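Local coordinates for YjbQ family protein (Sulfolobus tokodaii, PDB 1VE0), which is of uncharacterised function but binds zinc and belongs to the UPF0047 (YjbQ) family, at residues Val10-Phe16 / Leu116-Pro122; His38-Lys42 / Gly94-Val98. All coordinates share one frame; numbering follows the deposited sequence.

How the contacts relate
Contact 1 (10-16 with 116-122) is partly buried and lies at the zinc-site end of the chain. Contact 2 (38-42 with 94-98) is buried and sits closer to the centre of the chain. Both reach the five-stranded sheet: contact 1 through the end of strand 2-11, contact 2 through paired strands inside it. Contact 1 joins two strand ends and the loops that follow them, through one backbone bond and a buried carboxylate. Contact 2 depends on regular backbone bonds between antiparallel strands, with an asparagine amide at the end. Their centres are 16 Å apart, and L116 packs on V41 between them. In sequence, contact 2 is nested within the loop that contact 1 closes.

Contact 1. Residues Val10-Phe16 / Leu116-Pro122; sequences VKTRSRF and LLEFDGP
The end of strand 113-118 and the turn 119-122 after it, which leads to strand 124-133, pack against the loop 12-16 that follows strand 2-11; T12 meets E118 and R15 meets G121. The hydroxyl OG1 of T12 donates to OE2 of E118 over 2.8 Å, and the two side chains cross at about a right angle. The bond reaches OE2 on its anti side, a little out of the carboxylate plane. E118 has CG anti to the backbone N (chi1 170°) and a bend at chi2. This curls the carboxylate back over its own turn, where OE1 takes the backbone N of D120 at 2.8 Å. R125 also forms a salt bridge to OE2. Both oxygens of this buried carboxylate are thus held, OE2 by T12 and R125 and OE1 by D120 N. T12 OG1 in turn accepts the backbone NH of R123.

The backbones join directly at G121. Its N donates to O of R15 at 2.9 Å in a nearly straight bond (172°). In return, CA of R15 approaches O of G121 at 3.2 Å. P122 follows a cis peptide bond, and its CB lies 3.2 Å from O of T12.

The side chains of F16 and F119 also run at about a right angle to each other. CE1 of F16 meets CD2 of F119 at 3.7 Å, at the edge of the F119 ring. At the strand end, CG2 of V10 and CD2 of L116 pack tightly, 3.3 Å apart.

D120 faces the metal site: its OD1 bonds N83, a zinc ligand, and may help position it. F119 packs on A86, I89 and S90 of helix 84-93. L116 lies on C46 and I48 of strand 46-51, and T12 touches D17 and I19 of strand 17-20.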
loop_
_atom_site.group_PDB
_atom_site.type_symbol
_atom_site.label_atom_id
_atom_site.label_comp_id
_atom_site.label_asym_id
_atom_site.label_seq_id
_atom_site.Cartn_x
_atom_site.Cartn_y
_atom_site.Cartn_z
ATOM N N VAL A 10 -10.182 -13.726 12.933
ATOM C CA VAL A 10 -10.975 -12.768 13.673
ATOM C C VAL A 10 -12.347 -12.820 13.040
ATOM O O VAL A 10 -12.479 -12.955 11.823
ATOM C CB VAL A 10 -10.418 -11.327 13.584
ATOM C CG1 VAL A 10 -9.042 -11.259 14.233
ATOM C CG2 VAL A 10 -10.350 -10.881 12.138
ATOM N N LYS A 11 -13.372 -12.718 13.867
ATOM C CA LYS A 11 -14.730 -12.773 13.374
ATOM C C LYS A 11 -15.283 -11.369 13.214
ATOM O O LYS A 11 -15.379 -10.631 14.195
ATOM C CB LYS A 11 -15.591 -13.568 14.361
ATOM C CG LYS A 11 -16.604 -14.482 13.711
ATOM C CD LYS A 11 -17.591 -13.711 12.869
ATOM C CE LYS A 11 -18.487 -14.670 12.099
ATOM N NZ LYS A 11 -17.678 -15.534 11.190
ATOM N N THR A 12 -15.635 -10.981 11.989
ATOM C CA THR A 12 -16.202 -9.651 11.798
ATOM C C THR A 12 -17.696 -9.738 12.097
ATOM O O THR A 12 -18.361 -10.729 11.791
ATOM C CB THR A 12 -15.897 -9.073 10.397
ATOM O OG1 THR A 12 -16.557 -9.831 9.383
ATOM C CG2 THR A 12 -14.381 -9.121 10.150
ATOM N N ARG A 13 -18.208 -8.683 12.715
ATOM C CA ARG A 13 -19.579 -8.652 13.194
ATOM C C ARG A 13 -20.623 -7.952 12.361
ATOM O O ARG A 13 -21.784 -7.910 12.755
ATOM C CB ARG A 13 -19.570 -8.014 14.581
ATOM C CG ARG A 13 -18.418 -8.489 15.454
ATOM C CD ARG A 13 -18.025 -7.448 16.498
ATOM N NE ARG A 13 -17.326 -6.295 15.926
ATOM C CZ ARG A 13 -16.758 -5.337 16.657
ATOM N NH1 ARG A 13 -16.141 -4.317 16.075
ATOM N NH2 ARG A 13 -16.803 -5.404 17.985
ATOM N N SER A 14 -20.230 -7.407 11.221
ATOM C CA SER A 14 -21.179 -6.678 10.395
ATOM C C SER A 14 -20.670 -6.635 8.962
ATOM O O SER A 14 -19.574 -7.122 8.684
ATOM C CB SER A 14 -21.323 -5.257 10.959
ATOM O OG SER A 14 -22.489 -4.623 10.479
ATOM N N ARG A 15 -21.460 -6.075 8.047
ATOM C CA ARG A 15 -21.011 -5.977 6.663
ATOM C C ARG A 15 -19.753 -5.114 6.672
ATOM O O ARG A 15 -18.725 -5.481 6.091
ATOM C CB ARG A 15 -22.069 -5.323 5.786
ATOM C CG ARG A 15 -21.720 -5.357 4.325
ATOM C CD ARG A 15 -22.726 -4.581 3.513
ATOM N NE ARG A 15 -22.788 -5.052 2.135
ATOM C CZ ARG A 15 -23.505 -4.467 1.183
ATOM N NH1 ARG A 15 -23.512 -4.964 -0.045
ATOM N NH2 ARG A 15 -24.207 -3.375 1.463
ATOM N N PHE A 16 -19.855 -3.966 7.338
ATOM C CA PHE A 16 -18.733 -3.032 7.494
ATOM C C PHE A 16 -18.295 -3.130 8.946
ATOM O O PHE A 16 -19.100 -2.957 9.856
ATOM C CB PHE A 16 -19.178 -1.606 7.176
ATOM C CG PHE A 16 -19.345 -1.345 5.706
ATOM C CD1 PHE A 16 -18.292 -0.829 4.954
ATOM C CD2 PHE A 16 -20.533 -1.665 5.061
ATOM C CE1 PHE A 16 -18.426 -0.637 3.577
ATOM C CE2 PHE A 16 -20.674 -1.479 3.684
ATOM C CZ PHE A 16 -19.618 -0.967 2.945
ATOM N N LEU A 116 -7.912 -4.229 10.952
ATOM C CA LEU A 116 -8.504 -4.961 9.827
ATOM C C LEU A 116 -9.807 -4.240 9.468
ATOM O O LEU A 116 -10.628 -3.987 10.338
ATOM C CB LEU A 116 -8.810 -6.419 10.198
ATOM C CG LEU A 116 -9.755 -7.179 9.246
ATOM C CD1 LEU A 116 -9.127 -7.327 7.874
ATOM C CD2 LEU A 116 -10.056 -8.546 9.821
ATOM N N LEU A 117 -9.981 -3.892 8.194
ATOM C CA LEU A 117 -11.192 -3.212 7.737
ATOM C C LEU A 117 -11.978 -4.218 6.908
ATOM O O LEU A 117 -11.454 -4.800 5.958
ATOM C CB LEU A 117 -10.856 -1.963 6.895
ATOM C CG LEU A 117 -10.179 -0.771 7.609
ATOM C CD1 LEU A 117 -9.997 0.379 6.602
ATOM C CD2 LEU A 117 -11.039 -0.289 8.793
ATOM N N GLU A 118 -13.230 -4.423 7.296
ATOM C CA GLU A 118 -14.133 -5.379 6.658
ATOM C C GLU A 118 -15.187 -4.621 5.859
ATOM O O GLU A 118 -15.781 -3.668 6.357
ATOM C CB GLU A 118 -14.790 -6.222 7.762
ATOM C CG GLU A 118 -15.944 -7.125 7.346
ATOM C CD GLU A 118 -15.521 -8.248 6.434
ATOM O OE1 GLU A 118 -15.359 -7.986 5.221
ATOM O OE2 GLU A 118 -15.341 -9.389 6.932
ATOM N N PHE A 119 -15.414 -5.046 4.619
ATOM C CA PHE A 119 -16.397 -4.402 3.761
ATOM C C PHE A 119 -17.414 -5.400 3.224
ATOM O O PHE A 119 -18.315 -5.016 2.493
ATOM C CB PHE A 119 -15.704 -3.709 2.580
ATOM C CG PHE A 119 -14.568 -2.811 2.991
ATOM C CD1 PHE A 119 -13.249 -3.197 2.775
ATOM C CD2 PHE A 119 -14.816 -1.605 3.631
ATOM C CE1 PHE A 119 -12.194 -2.392 3.194
ATOM C CE2 PHE A 119 -13.765 -0.791 4.058
ATOM C CZ PHE A 119 -12.457 -1.189 3.837
ATOM N N ASP A 120 -17.261 -6.673 3.583
ATOM C CA ASP A 120 -18.169 -7.720 3.111
ATOM C C ASP A 120 -18.441 -8.758 4.205
ATOM O O ASP A 120 -18.459 -9.964 3.934
ATOM C CB ASP A 120 -17.575 -8.426 1.884
ATOM C CG ASP A 120 -18.592 -9.314 1.162
ATOM O OD1 ASP A 120 -18.183 -10.289 0.496
ATOM O OD2 ASP A 120 -19.800 -9.024 1.249
ATOM N N GLY A 121 -18.636 -8.292 5.437
ATOM C CA GLY A 121 -18.901 -9.200 6.543
ATOM C C GLY A 121 -20.387 -9.522 6.683
ATOM O O GLY A 121 -21.179 -9.116 5.846
ATOM N N PRO A 122 -20.796 -10.270 7.716
ATOM C CA PRO A 122 -19.947 -10.842 8.768
ATOM C C PRO A 122 -19.233 -12.091 8.263
ATOM O O PRO A 122 -19.813 -12.885 7.532
ATOM C CB PRO A 122 -20.944 -11.148 9.882
ATOM C CG PRO A 122 -22.197 -11.489 9.118
ATOM C CD PRO A 122 -22.227 -10.437 8.037
#

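Contact 2. Residues His38-Lys42 / Gly94-Val98; sequences HVIVK and GNSRV
H38 and V98 stand next to each other with their side chains running in the same sense, on the face of the sheet that also carries I40 and S96. CG1 of V98 comes to 3.5 Å from ND1 of H38, approaching the imidazole obliquely. ND1 of H38 is buried by the contact and has no polar partner in the model. The CG of H38 stands anti to its carbonyl carbon (chi1 -67°), which puts the ring beside the valine. Further along the same face, CG1 of I40 packs on CB of S96 at 3.7 Å.

V39 and R97 are on the other face, a hydrogen-bonded pair. V39 N donates to R97 O at 2.9 Å, nearly along the C=O axis, and R97 N returns a bond to V39 O at 3.1 Å. The guanidinium of R97 turns from V39. NH1 bonds O of S96 and O of I93, and NH2 bonds O of A91 of a third subunit.

N95, just before strand 96-102, carries the pairing on to V41. Its O accepts V41 N at 3.0 Å. Its ND2 donates to V41 O at 3.1 Å, almost straight (176°) and with the oxygen in the amide plane. CB of N95 passes CG2 of V41 at 3.8 Å, the two side chains running in opposite senses. ND2 of N95 also comes to CG2 of I40.

S96 packs on V98 of the second subunit, and V98 on S96 of the third. H38-V98 and I40-S96 are non-hydrogen-bonded pairs that flank the hydrogen-bonded pair V39-R97. This alternation is typical of antiparallel strands. Here it joins strands 35-41 and 96-102 inside the five-stranded sheet, at the trimer interface.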
loop_
_atom_site.group_PDB
_atom_site.type_symbol
_atom_site.label_atom_id
_atom_site.label_comp_id
_atom_site.label_asym_id
_atom_site.label_seq_id
_atom_site.Cartn_x
_atom_site.Cartn_y
_atom_site.Cartn_z
ATOM N N HIS A 38 5.064 -8.674 7.882
ATOM C CA HIS A 38 4.152 -8.373 6.789
ATOM C C HIS A 38 2.804 -8.896 7.263
ATOM O O HIS A 38 2.640 -10.100 7.430
ATOM C CB HIS A 38 4.565 -9.117 5.522
ATOM C CG HIS A 38 5.864 -8.651 4.951
ATOM N ND1 HIS A 38 5.952 -7.592 4.074
ATOM C CD2 HIS A 38 7.133 -9.079 5.155
ATOM C CE1 HIS A 38 7.219 -7.386 3.761
ATOM N NE2 HIS A 38 7.956 -8.277 4.402
ATOM N N VAL A 39 1.859 -7.994 7.504
ATOM C CA VAL A 39 0.521 -8.372 7.965
ATOM C C VAL A 39 -0.295 -8.467 6.686
ATOM O O VAL A 39 -0.566 -7.454 6.023
ATOM C CB VAL A 39 -0.055 -7.308 8.905
ATOM C CG1 VAL A 39 -1.448 -7.714 9.393
ATOM C CG2 VAL A 39 0.891 -7.134 10.098
ATOM N N ILE A 40 -0.670 -9.696 6.354
ATOM C CA ILE A 40 -1.358 -9.996 5.101
ATOM C C ILE A 40 -2.680 -10.734 5.209
ATOM O O ILE A 40 -2.832 -11.613 6.049
ATOM C CB ILE A 40 -0.420 -10.891 4.225
ATOM C CG1 ILE A 40 0.881 -10.150 3.936
ATOM C CG2 ILE A 40 -1.122 -11.342 2.930
ATOM C CD1 ILE A 40 2.054 -11.086 3.734
ATOM N N VAL A 41 -3.652 -10.376 4.376
ATOM C CA VAL A 41 -4.877 -11.173 4.357
ATOM C C VAL A 41 -4.908 -11.752 2.954
ATOM O O VAL A 41 -4.558 -11.071 1.988
ATOM C CB VAL A 41 -6.178 -10.370 4.613
ATOM C CG1 VAL A 41 -6.250 -9.972 6.084
ATOM C CG2 VAL A 41 -6.268 -9.148 3.669
ATOM N N LYS A 42 -5.284 -13.016 2.835
ATOM C CA LYS A 42 -5.363 -13.633 1.523
ATOM C C LYS A 42 -6.787 -13.472 1.020
ATOM O O LYS A 42 -7.261 -14.256 0.197
ATOM C CB LYS A 42 -4.995 -15.115 1.594
ATOM C CG LYS A 42 -3.598 -15.395 2.118
ATOM C CD LYS A 42 -3.353 -16.899 2.152
ATOM C CE LYS A 42 -2.123 -17.262 2.942
ATOM N NZ LYS A 42 -1.945 -18.750 2.978
ATOM N N GLY A 94 -5.278 -1.894 -0.117
ATOM C CA GLY A 94 -4.245 -2.911 -0.085
ATOM C C GLY A 94 -4.568 -4.028 0.892
ATOM O O GLY A 94 -5.258 -3.820 1.894
ATOM N N ASN A 95 -4.044 -5.216 0.621
ATOM C CA ASN A 95 -4.316 -6.364 1.480
ATOM C C ASN A 95 -3.199 -6.632 2.471
ATOM O O ASN A 95 -3.205 -7.662 3.140
ATOM C CB ASN A 95 -4.535 -7.609 0.631
ATOM C CG ASN A 95 -3.280 -8.031 -0.088
ATOM O OD1 ASN A 95 -2.656 -7.235 -0.790
ATOM N ND2 ASN A 95 -2.893 -9.293 0.090
ATOM N N SER A 96 -2.237 -5.719 2.560
ATOM C CA SER A 96 -1.147 -5.890 3.498
ATOM C C SER A 96 -0.558 -4.560 3.934
ATOM O O SER A 96 -0.772 -3.529 3.295
ATOM C CB SER A 96 -0.021 -6.741 2.887
ATOM O OG SER A 96 0.636 -6.042 1.832
ATOM N N ARG A 97 0.180 -4.614 5.035
ATOM C CA ARG A 97 0.878 -3.467 5.600
ATOM C C ARG A 97 2.125 -4.035 6.278
ATOM O O ARG A 97 2.116 -5.184 6.725
ATOM C CB ARG A 97 0.007 -2.748 6.645
ATOM C CG ARG A 97 -1.088 -1.871 6.049
ATOM C CD ARG A 97 -0.475 -0.694 5.305
ATOM N NE ARG A 97 -1.488 0.245 4.828
ATOM C CZ ARG A 97 -2.209 0.075 3.723
ATOM N NH1 ARG A 97 -2.039 -1.011 2.969
ATOM N NH2 ARG A 97 -3.074 1.015 3.346
ATOM N N VAL A 98 3.194 -3.249 6.340
ATOM C CA VAL A 98 4.403 -3.712 6.998
ATOM C C VAL A 98 4.558 -3.010 8.337
ATOM O O VAL A 98 4.173 -1.851 8.493
ATOM C CB VAL A 98 5.662 -3.443 6.149
ATOM C CG1 VAL A 98 5.576 -4.208 4.841
ATOM C CG2 VAL A 98 5.793 -1.973 5.872
#